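Local coordinates for truncated hemoglobin from geobacillus stearothermophilus (PDB 2BKM), which binds haem and molecular oxygen as a truncated globin, and probably serves in oxygen storage or transport, at residues A[6-19]-A[99-112]. Numbering follows the deposited sequence.
Sequences LYEAIGGEETVAKL and IGLSGPAREQFYHR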
loop_
_atom_site.group_PDB
_atom_site.type_symbol
_atom_site.label_atom_id
_atom_site.label_comp_id
_atom_site.label_asym_id
_atom_site.label_seq_id
_atom_site.Cartn_x
_atom_site.Cartn_y
_atom_site.Cartn_z
ATOM N N LEU A 6 11.700 7.402 6.634
ATOM C CA LEU A 6 11.639 6.684 5.404
ATOM C C LEU A 6 10.863 7.498 4.363
ATOM O O LEU A 6 11.141 7.476 3.177
ATOM C CB LEU A 6 11.010 5.346 5.726
ATOM C CG LEU A 6 11.085 4.344 4.604
ATOM C CD1 LEU A 6 12.529 4.193 4.057
ATOM C CD2 LEU A 6 10.615 3.035 5.166
ATOM N N TYR A 7 9.882 8.255 4.847
ATOM C CA TYR A 7 9.151 9.180 4.012
ATOM C C TYR A 7 10.108 10.108 3.257
ATOM O O TYR A 7 10.060 10.203 2.038
ATOM C CB TYR A 7 8.216 9.996 4.904
ATOM C CG TYR A 7 7.359 10.989 4.190
ATOM C CD1 TYR A 7 7.510 12.360 4.450
ATOM C CD2 TYR A 7 6.320 10.582 3.350
ATOM C CE1 TYR A 7 6.691 13.285 3.843
ATOM C CE2 TYR A 7 5.499 11.521 2.729
ATOM C CZ TYR A 7 5.690 12.867 2.992
ATOM O OH TYR A 7 4.849 13.799 2.413
ATOM N N GLU A 8 10.997 10.785 4.000
ATOM C CA GLU A 8 11.986 11.643 3.347
ATOM C C GLU A 8 12.921 10.833 2.459
ATOM O O GLU A 8 13.279 11.252 1.349
ATOM C CB GLU A 8 12.813 12.344 4.427
ATOM C CG GLU A 8 12.044 13.348 5.249
ATOM C CD GLU A 8 12.337 13.276 6.769
ATOM O OE1 GLU A 8 13.499 13.014 7.188
ATOM O OE2 GLU A 8 11.377 13.483 7.557
ATOM N N ALA A 9 13.368 9.685 2.961
ATOM C CA ALA A 9 14.338 8.869 2.254
ATOM C C ALA A 9 13.872 8.521 0.870
ATOM O O ALA A 9 14.688 8.399 -0.039
ATOM C CB ALA A 9 14.652 7.594 3.073
ATOM N N ILE A 10 12.571 8.294 0.690
ATOM C CA ILE A 10 12.101 7.888 -0.611
ATOM C C ILE A 10 11.671 9.048 -1.482
ATOM O O ILE A 10 11.300 8.853 -2.635
ATOM C CB ILE A 10 10.937 6.853 -0.553
ATOM C CG1 ILE A 10 9.670 7.516 0.002
ATOM C CG2 ILE A 10 11.337 5.624 0.236
ATOM C CD1 ILE A 10 8.400 6.642 -0.229
ATOM N N GLY A 11 11.722 10.252 -0.922
ATOM C CA GLY A 11 11.357 11.453 -1.681
ATOM C C GLY A 11 10.037 12.101 -1.304
ATOM O O GLY A 11 9.534 12.993 -2.024
ATOM N N GLY A 12 9.463 11.683 -0.176
ATOM C CA GLY A 12 8.336 12.355 0.418
ATOM C C GLY A 12 7.082 12.387 -0.426
ATOM O O GLY A 12 6.767 11.439 -1.147
ATOM N N GLU A 13 6.371 13.519 -0.336
ATOM C CA GLU A 13 5.059 13.681 -0.916
ATOM C C GLU A 13 5.005 13.275 -2.383
ATOM O O GLU A 13 4.067 12.586 -2.820
ATOM C CB GLU A 13 4.596 15.129 -0.719
ATOM C CG GLU A 13 3.119 15.334 -0.925
ATOM C CD GLU A 13 2.710 15.333 -2.375
ATOM O OE1 GLU A 13 1.547 14.970 -2.685
ATOM O OE2 GLU A 13 3.551 15.712 -3.222
ATOM N N GLU A 14 5.985 13.734 -3.142
ATOM C CA GLU A 14 5.927 13.580 -4.578
ATOM C C GLU A 14 6.038 12.110 -4.938
ATOM O O GLU A 14 5.376 11.622 -5.841
ATOM C CB GLU A 14 7.049 14.365 -5.256
ATOM C CG GLU A 14 6.889 15.861 -5.091
ATOM C CD GLU A 14 7.449 16.643 -6.240
ATOM O OE1 GLU A 14 7.957 17.755 -5.977
ATOM O OE2 GLU A 14 7.366 16.167 -7.399
ATOM N N THR A 15 6.884 11.403 -4.217
ATOM C CA THR A 15 7.009 9.969 -4.481
ATOM C C THR A 15 5.721 9.243 -4.083
ATOM O O THR A 15 5.221 8.383 -4.808
ATOM C CB THR A 15 8.183 9.399 -3.703
ATOM O OG1 THR A 15 9.360 10.043 -4.179
ATOM C CG2 THR A 15 8.344 7.911 -3.960
ATOM N N VAL A 16 5.189 9.574 -2.919
ATOM C CA VAL A 16 3.974 8.896 -2.495
ATOM C C VAL A 16 2.863 9.120 -3.484
ATOM O O VAL A 16 2.147 8.191 -3.817
ATOM C CB VAL A 16 3.552 9.297 -1.069
ATOM C CG1 VAL A 16 2.195 8.684 -0.674
ATOM C CG2 VAL A 16 4.640 8.899 -0.076
ATOM N N ALA A 17 2.721 10.362 -3.957
ATOM C CA ALA A 17 1.665 10.653 -4.918
ATOM C C ALA A 17 1.803 9.826 -6.185
ATOM O O ALA A 17 0.816 9.277 -6.680
ATOM C CB ALA A 17 1.704 12.130 -5.283
ATOM N N LYS A 18 3.013 9.801 -6.741
ATOM C CA LYS A 18 3.232 9.096 -7.959
ATOM C C LYS A 18 2.982 7.614 -7.754
ATOM O O LYS A 18 2.397 6.960 -8.575
ATOM C CB LYS A 18 4.687 9.278 -8.395
ATOM C CG LYS A 18 4.953 10.569 -9.096
ATOM C CD LYS A 18 6.433 10.659 -9.344
ATOM C CE LYS A 18 6.741 11.638 -10.447
ATOM N NZ LYS A 18 8.159 11.451 -10.821
ATOM N N LEU A 19 3.470 7.119 -6.624
ATOM C CA LEU A 19 3.364 5.699 -6.314
ATOM C C LEU A 19 1.910 5.262 -6.219
ATOM O O LEU A 19 1.517 4.241 -6.794
ATOM C CB LEU A 19 4.086 5.396 -4.997
ATOM C CG LEU A 19 4.062 3.903 -4.635
ATOM C CD1 LEU A 19 4.738 3.066 -5.711
ATOM C CD2 LEU A 19 4.776 3.759 -3.296
ATOM N N ILE A 99 7.369 3.978 -11.455
ATOM C CA ILE A 99 7.652 5.383 -11.137
ATOM C C ILE A 99 9.143 5.593 -11.005
ATOM O O ILE A 99 9.601 6.701 -10.679
ATOM C CB ILE A 99 6.916 5.883 -9.894
ATOM C CG1 ILE A 99 7.425 5.175 -8.599
ATOM C CG2 ILE A 99 5.400 5.712 -10.099
ATOM C CD1 ILE A 99 7.055 5.980 -7.341
ATOM N N GLY A 100 9.895 4.522 -11.261
ATOM C CA GLY A 100 11.349 4.553 -11.162
ATOM C C GLY A 100 11.887 4.684 -9.760
ATOM O O GLY A 100 12.994 5.194 -9.577
ATOM N N LEU A 101 11.173 4.160 -8.754
ATOM C CA LEU A 101 11.637 4.180 -7.370
ATOM C C LEU A 101 12.415 2.920 -7.081
ATOM O O LEU A 101 11.820 1.822 -6.958
ATOM C CB LEU A 101 10.461 4.247 -6.409
ATOM C CG LEU A 101 10.801 4.149 -4.932
ATOM C CD1 LEU A 101 11.689 5.313 -4.423
ATOM C CD2 LEU A 101 9.530 4.022 -4.119
ATOM N N SER A 102 13.719 3.058 -6.892
ATOM C CA SER A 102 14.590 1.880 -6.751
ATOM C C SER A 102 15.565 2.174 -5.639
ATOM O O SER A 102 15.815 3.321 -5.355
ATOM C CB SER A 102 15.417 1.635 -8.029
ATOM O OG SER A 102 16.418 2.641 -8.106
ATOM N N GLY A 103 16.124 1.138 -5.022
ATOM C CA GLY A 103 17.186 1.346 -4.056
ATOM C C GLY A 103 16.816 0.961 -2.645
ATOM O O GLY A 103 15.741 0.444 -2.402
ATOM N N PRO A 104 17.710 1.186 -1.708
ATOM C CA PRO A 104 17.510 0.604 -0.392
ATOM C C PRO A 104 16.352 1.203 0.366
ATOM O O PRO A 104 15.714 0.468 1.127
ATOM C CB PRO A 104 18.875 0.809 0.310
ATOM C CG PRO A 104 19.508 1.901 -0.494
ATOM C CD PRO A 104 19.047 1.790 -1.869
ATOM N N ALA A 105 16.077 2.489 0.210
ATOM C CA ALA A 105 14.904 3.076 0.843
ATOM C C ALA A 105 13.653 2.469 0.237
ATOM O O ALA A 105 12.748 2.129 0.984
ATOM C CB ALA A 105 14.914 4.566 0.624
ATOM N N ARG A 106 13.601 2.293 -1.079
ATOM C CA ARG A 106 12.480 1.551 -1.648
ATOM C C ARG A 106 12.342 0.195 -1.004
ATOM O O ARG A 106 11.212 -0.205 -0.649
ATOM C CB ARG A 106 12.673 1.357 -3.127
ATOM C CG ARG A 106 11.529 0.573 -3.712
ATOM C CD ARG A 106 12.015 -0.229 -4.793
ATOM N NE ARG A 106 11.190 -1.388 -5.164
ATOM C CZ ARG A 106 10.880 -1.656 -6.430
ATOM N NH1 ARG A 106 10.177 -2.752 -6.682
ATOM N NH2 ARG A 106 11.204 -0.839 -7.439
ATOM N N GLU A 107 13.442 -0.544 -0.858
ATOM C CA GLU A 107 13.264 -1.911 -0.376
ATOM C C GLU A 107 12.877 -1.945 1.072
ATOM O O GLU A 107 12.126 -2.834 1.508
ATOM C CB GLU A 107 14.510 -2.767 -0.626
ATOM C CG GLU A 107 14.965 -2.754 -2.039
ATOM C CD GLU A 107 14.051 -3.391 -3.004
ATOM O OE1 GLU A 107 12.914 -3.871 -2.672
ATOM O OE2 GLU A 107 14.519 -3.426 -4.180
ATOM N N GLN A 108 13.374 -0.995 1.850
ATOM C CA GLN A 108 12.999 -0.924 3.261
ATOM C C GLN A 108 11.493 -0.664 3.355
ATOM O O GLN A 108 10.767 -1.293 4.155
ATOM C CB GLN A 108 13.730 0.230 3.960
ATOM C CG GLN A 108 15.157 -0.051 4.308
ATOM C CD GLN A 108 15.944 1.212 4.637
ATOM O OE1 GLN A 108 17.183 1.201 4.565
ATOM N NE2 GLN A 108 15.257 2.290 4.975
ATOM N N PHE A 109 11.017 0.271 2.557
ATOM C CA PHE A 109 9.586 0.565 2.512
ATOM C C PHE A 109 8.801 -0.668 2.054
ATOM O O PHE A 109 7.813 -1.056 2.683
ATOM C CB PHE A 109 9.404 1.746 1.543
ATOM C CG PHE A 109 7.994 2.152 1.272
ATOM C CD1 PHE A 109 7.735 2.924 0.144
ATOM C CD2 PHE A 109 6.935 1.854 2.137
ATOM C CE1 PHE A 109 6.439 3.383 -0.144
ATOM C CE2 PHE A 109 5.640 2.309 1.856
ATOM C CZ PHE A 109 5.375 3.027 0.711
ATOM N N TYR A 110 9.256 -1.295 0.971
ATOM C CA TYR A 110 8.582 -2.481 0.462
ATOM C C TYR A 110 8.533 -3.541 1.533
ATOM O O TYR A 110 7.481 -4.196 1.691
ATOM C CB TYR A 110 9.294 -2.997 -0.771
ATOM C CG TYR A 110 8.556 -4.177 -1.348
ATOM C CD1 TYR A 110 9.079 -5.426 -1.222
ATOM C CD2 TYR A 110 7.297 -4.013 -1.927
ATOM C CE1 TYR A 110 8.421 -6.545 -1.685
ATOM C CE2 TYR A 110 6.600 -5.095 -2.440
ATOM C CZ TYR A 110 7.178 -6.356 -2.314
ATOM O OH TYR A 110 6.512 -7.472 -2.740
ATOM N N HIS A 111 9.626 -3.723 2.296
ATOM C CA HIS A 111 9.611 -4.758 3.331
ATOM C C HIS A 111 8.618 -4.425 4.414
ATOM O O HIS A 111 7.984 -5.328 4.946
ATOM C CB HIS A 111 11.006 -4.952 3.891
ATOM C CG HIS A 111 11.909 -5.556 2.892
ATOM N ND1 HIS A 111 13.273 -5.344 2.910
ATOM C CD2 HIS A 111 11.656 -6.330 1.807
ATOM C CE1 HIS A 111 13.819 -5.975 1.881
ATOM N NE2 HIS A 111 12.866 -6.608 1.207
ATOM N N ARG A 112 8.447 -3.155 4.731
ATOM C CA ARG A 112 7.410 -2.815 5.721
ATOM C C ARG A 112 6.074 -3.239 5.153
ATOM O O ARG A 112 5.275 -3.808 5.868
ATOM C CB ARG A 112 7.411 -1.323 5.992
ATOM C CG ARG A 112 8.626 -0.898 6.777
ATOM C CD ARG A 112 8.508 0.470 7.352
ATOM N NE ARG A 112 7.307 0.631 8.159
ATOM C CZ ARG A 112 6.822 1.819 8.494
ATOM N NH1 ARG A 112 7.478 2.941 8.145
ATOM N NH2 ARG A 112 5.696 1.890 9.177
HETATM O O HOH W 1 8.434 8.965 -11.797
#
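Lys-18 and Ile-99 are bridged by a water: Lys-18 NZ donates to it at 2.7 Å, and the water in turn donates a hydrogen bond to Ile-99 O. Further in, Ile-99 CG2 packs on Lys-18 O and Ile-99 CD1 meets Leu-19 CB at 3.8 Å. Thr-15 OG1, anti to the carbonyl carbon (chi1 -62°), donates to Ile-10 O at 2.8 Å, tying the Schellman turn at Gly-11 to helix 12-29, and CG2 faces Ile-99 CD1 and Leu-101 CD2. With alanine in its place, Ile-10 O would probably lose that hydroxyl, and a gap would be likely to open beside the two methyls. Leu-6 is a knob in a hole formed by Ala-105, Gln-108, Phe-109 and Arg-112, its CD2 4.0 Å from Phe-109 CB. Deeper, Ile-10 CD1 and Leu-19 CD2 both approach the Phe-109 ring obliquely, the latter 3.6 Å from Phe-109 CE1; Met-96 of helix 82-98 also touches the Phe-109 side chain, which is about 6 Å from the bound haem. Arg-106 NH2 braces the loop through Leu-101 O and pairs with Asp-97. Helix 6-9 and the first turns of helix 12-29 thus meet the 99-103 loop and helix 104-120 of the truncated globin fold through an apolar seam, with water-mediated polarity at the lysine end.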